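Local coordinates for protein homoserine kinase (Listeria monocytogenes, PDB 3HUL) that probably phosphorylates the hydroxyl of L-homoserine with ATP, a late step of threonine biosynthesis, as a member of the GHMP kinase family, at residues Gly49-Asp53 with Glu54-Ile58. Residues are numbered along the deposited sequence; the frame is centred on the assembly and turned at random.
Sequences GIPHD and ETNVI
Asp53 and Asn56, the first and last residues of a type I beta turn, show how two short polar side chains divide the work where a loop runs into a helix: Asp53 shapes the turn and Asn56 caps helix 57-65. The turn is closed through the backbone, with Asn56 N donating to Asp53 O at 2.9 Å. The carboxylate of Asp53 turns forward along the chain to Thr55; a chi1 of 64° tucks CG between the two backbone arms, which aims OD1 at that residue. Thr55 N gives OD1 a weak, long bond, making an Asx turn. Separately, Thr55 OG1 donates to Asp53 OD1 over 2.6 Å, on the syn side and 25° out of the carboxylate plane. Pro51 CB rests 3.5 Å from Thr55 OG1, the ring and the threonine side chain crossing at about a right angle.

Asn56, buried here and touching Met76 of strand 72-78, uses both ends of its amide. Its ND2 donates almost straight to Pro51 O at 3.0 Å, the acceptor lying in the amide plane, and Ile50 CG2 packs against the same nitrogen. Its OD1 takes the N-H of Ile58 at 2.9 Å, in the carbonyl plane, which is the N-cap bond. Extension of CG anti to the backbone N (chi1 -174°) lets the amide span these two partners. His52 ND1 is hydrogen-bonded to Ile42 O of strand 41-43. The Ile50 side chain lies about 5 Å from that of Pro82 in the predicted ATP site.

Asp53 OD2 lies 3.5 Å from Glu54 OE1, a closeness of like charges that would tend to disfavour ionisation of both, whereas the two donors on OD1 should favour the aspartate anion. Bonded at both ends, the Asn56 amide has its flip state settled and couples the helix start to the preceding loop.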
ATOM      1  N   GLY A  49      26.183 -21.498 -27.802  1.00 58.02           N
ATOM      2  CA  GLY A  49      26.660 -22.741 -27.226  1.00 56.95           C
ATOM      3  C   GLY A  49      25.699 -23.308 -26.204  1.00 55.96           C
ATOM      4  O   GLY A  49      26.146 -23.806 -25.165  1.00 56.45           O
ATOM      5  N   ILE A  50      24.393 -23.224 -26.485  1.00 54.53           N
ATOM      6  CA  ILE A  50      23.355 -23.774 -25.588  1.00 53.31           C
ATOM      7  C   ILE A  50      23.151 -25.284 -25.838  1.00 52.42           C
ATOM      8  O   ILE A  50      22.508 -25.665 -26.820  1.00 52.29           O
ATOM      9  CB  ILE A  50      21.987 -23.019 -25.731  1.00 53.27           C
ATOM     10  CG1 ILE A  50      22.120 -21.510 -25.427  1.00 52.87           C
ATOM     11  CG2 ILE A  50      20.913 -23.672 -24.861  1.00 53.28           C
ATOM     12  CD1 ILE A  50      22.542 -21.149 -23.979  1.00 52.56           C
ATOM     13  N   PRO A  51      23.682 -26.141 -24.944  1.00 51.55           N
ATOM     14  CA  PRO A  51      23.698 -27.593 -25.177  1.00 51.05           C
ATOM     15  C   PRO A  51      22.296 -28.214 -25.243  1.00 50.71           C
ATOM     16  O   PRO A  51      21.317 -27.600 -24.784  1.00 50.26           O
ATOM     17  CB  PRO A  51      24.476 -28.147 -23.966  1.00 50.87           C
ATOM     18  CG  PRO A  51      25.139 -26.955 -23.337  1.00 51.58           C
ATOM     19  CD  PRO A  51      24.224 -25.804 -23.617  1.00 51.55           C
ATOM     20  N   HIS A  52      22.213 -29.416 -25.824  1.00 49.95           N
ATOM     21  CA  HIS A  52      20.951 -30.123 -25.999  1.00 49.54           C
ATOM     22  C   HIS A  52      20.878 -31.363 -25.109  1.00 49.60           C
ATOM     23  O   HIS A  52      19.970 -32.188 -25.252  1.00 49.72           O
ATOM     24  CB  HIS A  52      20.757 -30.547 -27.456  1.00 49.79           C
ATOM     25  CG  HIS A  52      20.700 -29.414 -28.430  1.00 49.47           C
ATOM     26  ND1 HIS A  52      19.527 -29.002 -29.024  1.00 49.49           N
ATOM     27  CD2 HIS A  52      21.677 -28.623 -28.937  1.00 50.27           C
ATOM     28  CE1 HIS A  52      19.780 -27.997 -29.846  1.00 49.35           C
ATOM     29  NE2 HIS A  52      21.078 -27.748 -29.814  1.00 49.54           N
ATOM     30  N   ASP A  53      21.822 -31.495 -24.187  1.00 49.37           N
ATOM     31  CA  ASP A  53      21.905 -32.699 -23.384  1.00 49.41           C
ATOM     32  C   ASP A  53      21.963 -32.370 -21.903  1.00 49.02           C
ATOM     33  O   ASP A  53      21.713 -31.234 -21.506  1.00 49.45           O
ATOM     34  CB  ASP A  53      23.144 -33.498 -23.805  1.00 50.07           C
ATOM     35  CG  ASP A  53      24.450 -32.754 -23.516  1.00 51.30           C
ATOM     36  OD1 ASP A  53      24.424 -31.514 -23.291  1.00 52.01           O
ATOM     37  OD2 ASP A  53      25.504 -33.419 -23.508  1.00 52.57           O
ATOM     38  N   GLU A  54      22.338 -33.356 -21.099  1.00 48.50           N
ATOM     39  CA  GLU A  54      22.397 -33.217 -19.650  1.00 48.34           C
ATOM     40  C   GLU A  54      23.249 -32.047 -19.125  1.00 47.44           C
ATOM     41  O   GLU A  54      23.201 -31.753 -17.928  1.00 47.36           O
ATOM     42  CB  GLU A  54      22.849 -34.540 -18.989  1.00 49.04           C
ATOM     43  CG  GLU A  54      24.382 -34.724 -18.804  1.00 50.81           C
ATOM     44  CD  GLU A  54      24.975 -35.832 -19.683  1.00 55.24           C
ATOM     45  OE1 GLU A  54      25.598 -35.514 -20.731  1.00 56.14           O
ATOM     46  OE2 GLU A  54      24.823 -37.023 -19.316  1.00 55.89           O
ATOM     47  N   THR A  55      24.040 -31.417 -19.995  1.00 46.56           N
ATOM     48  CA  THR A  55      24.914 -30.309 -19.573  1.00 45.59           C
ATOM     49  C   THR A  55      24.211 -28.954 -19.674  1.00 44.66           C
ATOM     50  O   THR A  55      24.635 -27.987 -19.038  1.00 44.85           O
ATOM     51  CB  THR A  55      26.308 -30.280 -20.292  1.00 46.06           C
ATOM     52  OG1 THR A  55      26.143 -30.301 -21.719  1.00 46.11           O
ATOM     53  CG2 THR A  55      27.196 -31.470 -19.836  1.00 46.72           C
ATOM     54  N   ASN A  56      23.131 -28.889 -20.457  1.00 42.91           N
ATOM     55  CA  ASN A  56      22.241 -27.739 -20.406  1.00 40.82           C
ATOM     56  C   ASN A  56      21.909 -27.393 -18.958  1.00 39.63           C
ATOM     57  O   ASN A  56      21.612 -28.285 -18.140  1.00 39.41           O
ATOM     58  CB  ASN A  56      20.951 -27.972 -21.190  1.00 40.74           C
ATOM     59  CG  ASN A  56      20.098 -26.727 -21.268  1.00 39.93           C
ATOM     60  OD1 ASN A  56      19.587 -26.248 -20.252  1.00 39.87           O
ATOM     61  ND2 ASN A  56      19.961 -26.175 -22.465  1.00 39.66           N
ATOM     62  N   VAL A  57      21.982 -26.094 -18.658  1.00 37.99           N
ATOM     63  CA  VAL A  57      21.752 -25.547 -17.315  1.00 37.12           C
ATOM     64  C   VAL A  57      20.468 -26.097 -16.650  1.00 36.09           C
ATOM     65  O   VAL A  57      20.491 -26.535 -15.492  1.00 35.47           O
ATOM     66  CB  VAL A  57      21.778 -23.981 -17.384  1.00 37.31           C
ATOM     67  CG1 VAL A  57      21.127 -23.342 -16.188  1.00 37.23           C
ATOM     68  CG2 VAL A  57      23.230 -23.482 -17.550  1.00 38.25           C
ATOM     69  N   ILE A  58      19.371 -26.096 -17.406  1.00 35.85           N
ATOM     70  CA  ILE A  58      18.073 -26.607 -16.947  1.00 35.90           C
ATOM     71  C   ILE A  58      18.189 -28.019 -16.393  1.00 36.39           C
ATOM     72  O   ILE A  58      17.768 -28.296 -15.268  1.00 36.43           O
ATOM     73  CB  ILE A  58      17.029 -26.587 -18.101  1.00 35.66           C
ATOM     74  CG1 ILE A  58      16.944 -25.185 -18.712  1.00 33.61           C
ATOM     75  CG2 ILE A  58      15.682 -27.097 -17.621  1.00 35.33           C
ATOM     76  CD1 ILE A  58      16.160 -25.090 -19.960  1.00 28.57           C
TER